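Local structure of exoribonuclease II, mitochondrial (Candida glabrata, 6F3H) at residues 410-415 / 422-427; 491-496 / 510-515; 392-397 / 519-524. The protein degrades RNA from the 3' end in mitochondria as an RNB-family exoribonuclease, the nuclease component of the mtEXO RNA degradosome, and binds magnesium in its active site. The protein carries 1 engineered substitution. All coordinates share one frame; numbering follows the deposited sequence.

Interaction 1 (410-415 / 422-427); sequences DGISIE and SRIHIH. With MG (magnesium ion), chain E; nucleotides of chain C.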
loop_
_atom_site.group_PDB
_atom_site.type_symbol
_atom_site.label_atom_id
_atom_site.label_comp_id
_atom_site.label_asym_id
_atom_site.label_seq_id
_atom_site.Cartn_x
_atom_site.Cartn_y
_atom_site.Cartn_z
ATOM N N ASP A 410 -13.127 8.781 -14.809
ATOM C CA ASP A 410 -14.272 9.493 -14.254
ATOM C C ASP A 410 -14.723 10.673 -15.110
ATOM O O ASP A 410 -13.898 11.413 -15.647
ATOM C CB ASP A 410 -13.874 10.025 -12.874
ATOM C CG ASP A 410 -12.646 10.965 -12.936
ATOM O OD1 ASP A 410 -11.815 10.800 -13.857
ATOM O OD2 ASP A 410 -12.430 11.804 -12.036
ATOM N N GLY A 411 -16.034 10.882 -15.178
ATOM C CA GLY A 411 -16.591 12.122 -15.698
ATOM C C GLY A 411 -17.860 12.470 -14.948
ATOM O O GLY A 411 -18.530 11.598 -14.400
ATOM N N ILE A 412 -18.198 13.757 -14.939
ATOM C CA ILE A 412 -19.393 14.253 -14.261
ATOM C C ILE A 412 -20.310 14.975 -15.240
ATOM O O ILE A 412 -19.852 15.754 -16.086
ATOM C CB ILE A 412 -19.029 15.212 -13.114
ATOM C CG1 ILE A 412 -17.820 14.692 -12.361
ATOM C CG2 ILE A 412 -20.191 15.395 -12.183
ATOM C CD1 ILE A 412 -17.386 15.623 -11.285
ATOM N N SER A 413 -21.615 14.774 -15.067
ATOM C CA SER A 413 -22.629 15.441 -15.862
ATOM C C SER A 413 -23.763 15.835 -14.940
ATOM O O SER A 413 -24.129 15.070 -14.044
ATOM C CB SER A 413 -23.128 14.536 -16.979
ATOM O OG SER A 413 -22.071 14.241 -17.882
ATOM N N ILE A 414 -24.285 17.047 -15.132
ATOM C CA ILE A 414 -25.404 17.537 -14.342
ATOM C C ILE A 414 -26.510 18.028 -15.261
ATOM O O ILE A 414 -26.259 18.571 -16.346
ATOM C CB ILE A 414 -24.984 18.642 -13.352
ATOM C CG1 ILE A 414 -26.176 19.106 -12.529
ATOM C CG2 ILE A 414 -24.394 19.800 -14.059
ATOM C CD1 ILE A 414 -25.801 20.020 -11.433
ATOM N N GLU A 415 -27.737 17.792 -14.829
ATOM C CA GLU A 415 -28.926 18.346 -15.442
ATOM C C GLU A 415 -29.683 19.130 -14.399
ATOM O O GLU A 415 -30.156 18.553 -13.412
ATOM C CB GLU A 415 -29.801 17.248 -15.999
ATOM C CG GLU A 415 -29.353 16.814 -17.328
ATOM C CD GLU A 415 -30.035 15.557 -17.721
ATOM O OE1 GLU A 415 -30.589 14.901 -16.811
ATOM O OE2 GLU A 415 -30.054 15.249 -18.929
ATOM N N SER A 422 -31.543 18.783 -9.005
ATOM C CA SER A 422 -30.568 18.546 -10.064
ATOM C C SER A 422 -30.375 17.046 -10.231
ATOM O O SER A 422 -30.445 16.284 -9.262
ATOM C CB SER A 422 -29.210 19.184 -9.751
ATOM O OG SER A 422 -29.333 20.416 -9.060
ATOM N N ARG A 423 -30.113 16.619 -11.457
ATOM C CA ARG A 423 -29.807 15.221 -11.704
ATOM C C ARG A 423 -28.348 15.089 -12.092
ATOM O O ARG A 423 -27.827 15.879 -12.890
ATOM C CB ARG A 423 -30.660 14.605 -12.804
ATOM C CG ARG A 423 -30.189 13.191 -13.131
ATOM C CD ARG A 423 -31.014 12.497 -14.184
ATOM N NE ARG A 423 -32.443 12.694 -13.989
ATOM C CZ ARG A 423 -33.265 13.141 -14.932
ATOM N NH1 ARG A 423 -32.792 13.428 -16.135
ATOM N NH2 ARG A 423 -34.555 13.296 -14.676
ATOM N N ILE A 424 -27.697 14.085 -11.515
ATOM C CA ILE A 424 -26.266 13.900 -11.642
ATOM C C ILE A 424 -25.946 12.566 -12.275
ATOM O O ILE A 424 -26.558 11.543 -11.952
ATOM C CB ILE A 424 -25.594 14.014 -10.279
ATOM C CG1 ILE A 424 -26.207 15.213 -9.576
ATOM C CG2 ILE A 424 -24.131 14.108 -10.485
ATOM C CD1 ILE A 424 -25.851 16.534 -10.231
ATOM N N HIS A 425 -24.954 12.586 -13.153
ATOM C CA HIS A 425 -24.490 11.403 -13.847
ATOM C C HIS A 425 -22.997 11.295 -13.688
ATOM O O HIS A 425 -22.263 12.224 -14.037
ATOM C CB HIS A 425 -24.847 11.460 -15.313
ATOM C CG HIS A 425 -26.315 11.535 -15.557
ATOM N ND1 HIS A 425 -27.110 10.412 -15.655
ATOM C CD2 HIS A 425 -27.134 12.597 -15.723
ATOM C CE1 HIS A 425 -28.355 10.784 -15.884
ATOM N NE2 HIS A 425 -28.396 12.103 -15.932
ATOM N N ILE A 426 -22.558 10.154 -13.187
ATOM C CA ILE A 426 -21.154 9.865 -12.995
ATOM C C ILE A 426 -20.814 8.757 -13.945
ATOM O O ILE A 426 -21.287 7.626 -13.789
ATOM C CB ILE A 426 -20.858 9.461 -11.560
ATOM C CG1 ILE A 426 -21.655 10.369 -10.653
ATOM C CG2 ILE A 426 -19.382 9.579 -11.286
ATOM C CD1 ILE A 426 -21.195 11.806 -10.759
ATOM N N HIS A 427 -20.000 9.080 -14.924
ATOM C CA HIS A 427 -19.667 8.136 -15.967
ATOM C C HIS A 427 -18.281 7.622 -15.688
ATOM O O HIS A 427 -17.315 8.385 -15.685
ATOM C CB HIS A 427 -19.738 8.767 -17.345
ATOM C CG HIS A 427 -20.928 9.636 -17.509
ATOM N ND1 HIS A 427 -22.198 9.121 -17.600
ATOM C CD2 HIS A 427 -21.045 10.978 -17.617
ATOM C CE1 HIS A 427 -23.051 10.119 -17.725
ATOM N NE2 HIS A 427 -22.377 11.256 -17.746
HETATM MG MG MG E . -10.086 12.237 -13.574
ATOM P P A C 5 -11.053 8.778 -6.883
ATOM O OP1 A C 5 -12.120 8.147 -7.690
ATOM O OP2 A C 5 -10.157 7.911 -6.065
ATOM O "O5'" A C 5 -10.135 9.577 -7.892
ATOM C "C5'" A C 5 -10.719 10.548 -8.735
ATOM C "C4'" A C 5 -9.697 11.469 -9.337
ATOM O "O4'" A C 5 -9.041 12.231 -8.296
ATOM C "C3'" A C 5 -8.557 10.813 -10.094
ATOM O "O3'" A C 5 -8.919 10.475 -11.414
ATOM C "C2'" A C 5 -7.484 11.881 -10.033
ATOM O "O2'" A C 5 -7.770 12.920 -10.958
ATOM C "C1'" A C 5 -7.688 12.411 -8.621
ATOM N N9 A C 5 -6.918 11.609 -7.684
ATOM C C8 A C 5 -7.300 10.515 -6.949
ATOM N N7 A C 5 -6.332 9.995 -6.235
ATOM C C5 A C 5 -5.261 10.807 -6.560
ATOM C C6 A C 5 -3.932 10.805 -6.139
ATOM N N6 A C 5 -3.441 9.915 -5.267
ATOM N N1 A C 5 -3.132 11.767 -6.663
ATOM C C2 A C 5 -3.635 12.657 -7.538
ATOM N N3 A C 5 -4.873 12.770 -8.014
ATOM C C4 A C 5 -5.612 11.798 -7.464
HETATM O O HOH W 1 -11.464 13.033 -12.423
HETATM O O HOH W 2 -11.544 11.596 -14.747
#

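Interaction 2 (491-496 / 510-515); sequences ISFSFE and DTFQVR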
loop_
_atom_site.group_PDB
_atom_site.type_symbol
_atom_site.label_atom_id
_atom_site.label_comp_id
_atom_site.label_asym_id
_atom_site.label_seq_id
_atom_site.Cartn_x
_atom_site.Cartn_y
_atom_site.Cartn_z
ATOM N N ILE A 491 -19.834 3.056 -17.583
ATOM C CA ILE A 491 -20.799 2.615 -16.605
ATOM C C ILE A 491 -21.222 3.857 -15.856
ATOM O O ILE A 491 -20.389 4.520 -15.233
ATOM C CB ILE A 491 -20.214 1.583 -15.638
ATOM C CG1 ILE A 491 -19.745 0.345 -16.400
ATOM C CG2 ILE A 491 -21.256 1.188 -14.624
ATOM C CD1 ILE A 491 -19.463 -0.865 -15.476
ATOM N N SER A 492 -22.508 4.161 -15.887
ATOM C CA SER A 492 -22.949 5.455 -15.416
ATOM C C SER A 492 -23.935 5.307 -14.272
ATOM O O SER A 492 -24.853 4.478 -14.308
ATOM C CB SER A 492 -23.537 6.254 -16.570
ATOM O OG SER A 492 -22.602 6.320 -17.636
ATOM N N PHE A 493 -23.730 6.137 -13.262
ATOM C CA PHE A 493 -24.504 6.110 -12.038
ATOM C C PHE A 493 -25.234 7.426 -11.955
ATOM O O PHE A 493 -24.602 8.479 -11.930
ATOM C CB PHE A 493 -23.597 5.940 -10.833
ATOM C CG PHE A 493 -22.708 4.750 -10.935
ATOM C CD1 PHE A 493 -21.549 4.800 -11.710
ATOM C CD2 PHE A 493 -23.019 3.575 -10.266
ATOM C CE1 PHE A 493 -20.718 3.693 -11.822
ATOM C CE2 PHE A 493 -22.193 2.473 -10.376
ATOM C CZ PHE A 493 -21.041 2.530 -11.152
ATOM N N SER A 494 -26.545 7.368 -11.914
ATOM C CA SER A 494 -27.356 8.558 -12.040
ATOM C C SER A 494 -28.260 8.660 -10.831
ATOM O O SER A 494 -28.701 7.640 -10.292
ATOM C CB SER A 494 -28.170 8.518 -13.319
ATOM O OG SER A 494 -27.358 8.099 -14.404
ATOM N N PHE A 495 -28.487 9.887 -10.382
ATOM C CA PHE A 495 -29.354 10.127 -9.239
ATOM C C PHE A 495 -29.592 11.621 -9.108
ATOM O O PHE A 495 -28.909 12.438 -9.732
ATOM C CB PHE A 495 -28.748 9.594 -7.966
ATOM C CG PHE A 495 -27.375 10.057 -7.776
ATOM C CD1 PHE A 495 -26.312 9.349 -8.317
ATOM C CD2 PHE A 495 -27.131 11.255 -7.131
ATOM C CE1 PHE A 495 -25.005 9.798 -8.165
ATOM C CE2 PHE A 495 -25.846 11.717 -6.978
ATOM C CZ PHE A 495 -24.771 10.982 -7.493
ATOM N N GLU A 496 -30.551 11.971 -8.260
ATOM C CA GLU A 496 -30.971 13.348 -8.118
ATOM C C GLU A 496 -30.825 13.838 -6.697
ATOM O O GLU A 496 -31.076 13.111 -5.729
ATOM C CB GLU A 496 -32.386 13.535 -8.564
ATOM C CG GLU A 496 -32.490 13.482 -10.054
ATOM C CD GLU A 496 -33.873 13.100 -10.507
ATOM O OE1 GLU A 496 -34.815 13.316 -9.722
ATOM O OE2 GLU A 496 -34.021 12.600 -11.644
ATOM N N ASP A 510 -33.928 6.688 -4.218
ATOM C CA ASP A 510 -34.825 6.075 -5.176
ATOM C C ASP A 510 -34.531 6.566 -6.597
ATOM O O ASP A 510 -34.829 5.854 -7.559
ATOM C CB ASP A 510 -36.261 6.370 -4.729
ATOM C CG ASP A 510 -37.299 5.538 -5.451
ATOM O OD1 ASP A 510 -37.269 5.476 -6.696
ATOM O OD2 ASP A 510 -38.160 4.949 -4.763
ATOM N N THR A 511 -33.903 7.743 -6.754
ATOM C CA THR A 511 -33.402 8.158 -8.068
ATOM C C THR A 511 -32.259 7.284 -8.556
ATOM O O THR A 511 -32.032 7.165 -9.769
ATOM C CB THR A 511 -32.869 9.584 -8.050
ATOM O OG1 THR A 511 -33.743 10.432 -7.310
ATOM C CG2 THR A 511 -32.767 10.077 -9.458
ATOM N N PHE A 512 -31.504 6.717 -7.627
ATOM C CA PHE A 512 -30.227 6.121 -7.959
ATOM C C PHE A 512 -30.391 5.035 -8.996
ATOM O O PHE A 512 -31.237 4.150 -8.863
ATOM C CB PHE A 512 -29.567 5.545 -6.710
ATOM C CG PHE A 512 -28.262 4.846 -6.985
ATOM C CD1 PHE A 512 -27.077 5.559 -7.076
ATOM C CD2 PHE A 512 -28.221 3.474 -7.175
ATOM C CE1 PHE A 512 -25.865 4.909 -7.338
ATOM C CE2 PHE A 512 -27.019 2.828 -7.435
ATOM C CZ PHE A 512 -25.839 3.547 -7.517
ATOM N N GLN A 513 -29.527 5.063 -9.989
ATOM C CA GLN A 513 -29.669 4.143 -11.091
ATOM C C GLN A 513 -28.291 3.811 -11.641
ATOM O O GLN A 513 -27.406 4.668 -11.664
ATOM C CB GLN A 513 -30.544 4.778 -12.155
ATOM C CG GLN A 513 -31.093 3.837 -13.152
ATOM C CD GLN A 513 -31.513 4.574 -14.376
ATOM O OE1 GLN A 513 -31.638 3.994 -15.445
ATOM N NE2 GLN A 513 -31.707 5.880 -14.239
ATOM N N VAL A 514 -28.108 2.568 -12.072
ATOM C CA VAL A 514 -26.857 2.150 -12.682
ATOM C C VAL A 514 -27.181 1.667 -14.084
ATOM O O VAL A 514 -28.099 0.857 -14.258
ATOM C CB VAL A 514 -26.162 1.041 -11.863
ATOM C CG1 VAL A 514 -24.756 0.745 -12.405
ATOM C CG2 VAL A 514 -26.085 1.380 -10.385
ATOM N N ARG A 515 -26.446 2.174 -15.079
ATOM C CA ARG A 515 -26.661 1.828 -16.480
ATOM C C ARG A 515 -25.346 1.759 -17.225
ATOM O O ARG A 515 -24.404 2.487 -16.910
ATOM C CB ARG A 515 -27.489 2.844 -17.251
ATOM C CG ARG A 515 -28.927 2.885 -16.948
ATOM C CD ARG A 515 -29.543 4.062 -17.690
ATOM N NE ARG A 515 -29.675 5.211 -16.811
ATOM C CZ ARG A 515 -29.891 6.448 -17.225
ATOM N NH1 ARG A 515 -30.004 6.712 -18.514
ATOM N NH2 ARG A 515 -30.000 7.420 -16.338
#

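Interaction 3 (392-397 / 519-524); sequences FGDMPV and VSNFPK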
loop_
_atom_site.group_PDB
_atom_site.type_symbol
_atom_site.label_atom_id
_atom_site.label_comp_id
_atom_site.label_asym_id
_atom_site.label_seq_id
_atom_site.Cartn_x
_atom_site.Cartn_y
_atom_site.Cartn_z
ATOM N N PHE A 392 -26.335 8.941 -23.807
ATOM C CA PHE A 392 -26.519 10.274 -23.257
ATOM C C PHE A 392 -26.362 11.353 -24.318
ATOM O O PHE A 392 -26.570 12.538 -24.036
ATOM C CB PHE A 392 -25.517 10.490 -22.125
ATOM C CG PHE A 392 -25.690 9.529 -20.972
ATOM C CD1 PHE A 392 -25.034 8.289 -20.971
ATOM C CD2 PHE A 392 -26.518 9.849 -19.894
ATOM C CE1 PHE A 392 -25.202 7.374 -19.903
ATOM C CE2 PHE A 392 -26.687 8.960 -18.823
ATOM C CZ PHE A 392 -26.030 7.722 -18.822
ATOM N N GLY A 393 -26.016 10.954 -25.529
ATOM C CA GLY A 393 -25.947 11.886 -26.627
ATOM C C GLY A 393 -24.835 12.892 -26.482
ATOM O O GLY A 393 -23.669 12.552 -26.246
ATOM N N ASP A 394 -25.209 14.150 -26.628
ATOM C CA ASP A 394 -24.282 15.257 -26.669
ATOM C C ASP A 394 -24.198 15.917 -25.320
ATOM O O ASP A 394 -23.508 16.923 -25.165
ATOM C CB ASP A 394 -24.731 16.272 -27.723
ATOM C CG ASP A 394 -23.635 17.230 -28.114
ATOM O OD1 ASP A 394 -22.597 16.750 -28.608
ATOM O OD2 ASP A 394 -23.816 18.463 -27.946
HETATM N N MSE A 395 -24.907 15.378 -24.351
HETATM C CA MSE A 395 -24.749 15.816 -23.004
HETATM C C MSE A 395 -23.276 15.857 -22.652
HETATM O O MSE A 395 -22.547 14.883 -22.889
HETATM C CB MSE A 395 -25.479 14.891 -22.079
HETATM C CG MSE A 395 -25.115 15.115 -20.661
HETATM SE SE MSE A 395 -25.903 13.754 -19.534
HETATM C CE MSE A 395 -26.482 14.904 -18.060
ATOM N N PRO A 396 -22.845 16.998 -22.107
ATOM C CA PRO A 396 -21.422 17.223 -21.828
ATOM C C PRO A 396 -20.976 16.556 -20.545
ATOM O O PRO A 396 -21.640 16.631 -19.503
ATOM C CB PRO A 396 -21.312 18.743 -21.692
ATOM C CG PRO A 396 -22.678 19.202 -21.393
ATOM C CD PRO A 396 -23.676 18.093 -21.602
ATOM N N VAL A 397 -19.792 15.951 -20.634
ATOM C CA VAL A 397 -19.171 15.182 -19.564
ATOM C C VAL A 397 -17.853 15.824 -19.194
ATOM O O VAL A 397 -16.944 15.893 -20.027
ATOM C CB VAL A 397 -18.903 13.745 -20.008
ATOM C CG1 VAL A 397 -18.403 12.959 -18.859
ATOM C CG2 VAL A 397 -20.183 13.176 -20.546
ATOM N N VAL A 519 -21.252 8.156 -24.201
ATOM C CA VAL A 519 -21.082 9.592 -24.099
ATOM C C VAL A 519 -20.105 9.974 -25.191
ATOM O O VAL A 519 -19.344 9.140 -25.679
ATOM C CB VAL A 519 -20.531 9.992 -22.714
ATOM C CG1 VAL A 519 -21.487 9.604 -21.602
ATOM C CG2 VAL A 519 -19.206 9.332 -22.505
ATOM N N SER A 520 -20.135 11.232 -25.606
ATOM C CA SER A 520 -19.149 11.589 -26.615
ATOM C C SER A 520 -18.780 13.054 -26.553
ATOM O O SER A 520 -17.845 13.487 -27.227
ATOM C CB SER A 520 -19.660 11.238 -28.008
ATOM O OG SER A 520 -21.064 11.428 -28.086
ATOM N N ASN A 521 -19.476 13.830 -25.744
ATOM C CA ASN A 521 -19.186 15.251 -25.669
ATOM C C ASN A 521 -18.382 15.478 -24.407
ATOM O O ASN A 521 -18.940 15.521 -23.313
ATOM C CB ASN A 521 -20.467 16.067 -25.664
ATOM C CG ASN A 521 -20.206 17.563 -25.641
ATOM O OD1 ASN A 521 -19.127 18.032 -26.030
ATOM N ND2 ASN A 521 -21.195 18.321 -25.179
ATOM N N PHE A 522 -17.075 15.662 -24.568
ATOM C CA PHE A 522 -16.134 15.830 -23.452
ATOM C C PHE A 522 -15.490 17.213 -23.491
ATOM O O PHE A 522 -14.493 17.411 -24.206
ATOM C CB PHE A 522 -15.021 14.784 -23.491
ATOM C CG PHE A 522 -15.459 13.362 -23.303
ATOM C CD1 PHE A 522 -16.030 12.924 -22.113
ATOM C CD2 PHE A 522 -15.231 12.440 -24.322
ATOM C CE1 PHE A 522 -16.397 11.596 -21.964
ATOM C CE2 PHE A 522 -15.592 11.129 -24.173
ATOM C CZ PHE A 522 -16.169 10.705 -22.990
ATOM N N PRO A 523 -15.979 18.181 -22.715
ATOM C CA PRO A 523 -15.262 19.458 -22.569
ATOM C C PRO A 523 -13.836 19.305 -22.008
ATOM O O PRO A 523 -13.588 18.533 -21.071
ATOM C CB PRO A 523 -16.165 20.243 -21.614
ATOM C CG PRO A 523 -17.520 19.706 -21.891
ATOM C CD PRO A 523 -17.334 18.245 -22.135
ATOM N N LYS A 524 -12.889 20.050 -22.603
ATOM C CA LYS A 524 -11.483 20.009 -22.196
ATOM C C LYS A 524 -11.267 20.780 -20.900
ATOM O O LYS A 524 -11.404 22.007 -20.876
ATOM C CB LYS A 524 -10.593 20.586 -23.293
HETATM O O HOH W 3 -22.981 9.933 -27.115
#

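Interaction 1 (410-415 / 422-427)
Strands 410-415 and 422-427 form an antiparallel beta hairpin of the RNB domain. On one face the isoleucines fit together. Ile414 has CG1 anti to its backbone N, whereas Ile424 doubles back at chi2 (-68°), so CD1 of Ile424 is a bump set into the hollow beside CG1 and CD1 of Ile414, 3.5 Å from CG1. Next along, CD1 of Ile426 swings against CG2 of Ile412 (4.0 Å); helices 543-567 and 603-625 pack on this row. On the other face Gly411 adds no side chain, and the His427 ring reaches across to Ser413, lying at its OG and CB. NE2 of His427 donates to Ser413 OG at 3.0 Å with the oxygen only 1° out of the ring plane, while ND1 is bonded to Ser492; OG also pairs with Pro396 O. Bonded at both nitrogens, the ring is fixed in rotation. At the far end Glu415 and Arg423 run alongside each other, their charged planes 73° apart; NH1 of Arg423 gives a weak, bent bond within the salt bridge to OE1 of Glu415, and NE pairs with Glu496. At the opposite end Asp410, with Asp401, binds the magnesium near the RNA, Asp410 OD1 lying 2.3 Å from MG.

Interaction 2 (491-496 / 510-515)
Strand 491-496 and the antiparallel strand reaching 512-515 belong to a second beta hairpin of the RNB domain, and four backbone bonds fix their register. The straightest runs from Ser492 N to Arg515 O, 2.7 Å with an N-H...O angle of 174°. On one face Phe493, Phe512 and Val514 make an apolar patch. Phe493 and Val514 point the same way, and CG1 of Val514 comes to 3.7 Å from CE2 of Phe493. The Phe512 ring, its CG anti to the backbone N (chi1 177°), runs alongside Phe493 and brings CZ to the ring edge, 3.9 Å from CD2 of Phe493. Phe495 differs: CG sits in the crowded position between N and the carbonyl carbon (chi1 51°), and its side chain crosses Phe512 obliquely, CD1 of Phe495 lying 4.1 Å from CD1 of Phe512. Helix 603-625 covers these aromatics. On the reverse face Arg515 bends at chi3 to lay its guanidinium near Ser494, NH2 being 3.3 Å from Ser494 OG; that hydroxyl is bonded to His425, and the arginine makes a cation-pi contact with Tyr390. Where the chain turns a corner, Thr511 crosses Glu496 at about a right angle. The carboxylate of Glu496 is paired with Arg421 and Arg423, and its carbon CD packs 3.4 Å from the methyl CG2 of Thr511.

Interaction 3 (392-397 / 519-524)
The carboxylate of Asp394 and the amide of Asn521 are stacked with their planes only 2° apart, OD1 of Asp394 lying 3.9 Å from CG of Asn521. At the amide's edge, ND2 donates to Asp394 O, 2.7 Å away and 16° out of the amide plane, so the same aspartate meets both a face and the edge. Asn521 CG is anti to its backbone N (chi1 -178°), which carries the group across to the type II' turn Phe392-Met395; Gly393 occupies that turn with positive phi. The Phe522 ring receives Val397 O in plane at its edge, and its CD1 packs 3.7 Å from CB of Val397. The Phe392 ring lies alongside Val519, CD1 to CG1 at 3.8 Å, and is met edge-to-face by His425 and His427. Two residues beyond the turn, Val397 N donates to Asn521 O at 2.8 Å, nearly along the C=O axis. A water bridges Gly393 O and Ser520 OG, donating to the former and accepting from the latter. These RNB-domain loops are thus joined by two hydrogen bonds of Asn521, through its side-chain amide and its backbone O, among apolar packing, which ties the turn and the residues that follow it to the loop leaving strand 505-519.

All three contacts lie within the RNB domain. Interactions 1 and 2, centres about 9 Å apart, are consecutive hairpins of one mixed sheet, joined where strands 421-429 and 488-499 pair and where His425 ND1 meets Ser494 OG. Interaction 3 spans both in sequence, its segments coming before the first hairpin and at the end of the second. Its centre lies about 10 Å from that of interaction 1, which it touches through Pro396 O and Ser413 OG, and about 17 Å from that of interaction 2, where Phe392 reaches Ser492 and Arg515. Phe392 therefore touches both hairpins, and the chain leading to the metal ligands Asp401 and Asp410 is packed against this sheet.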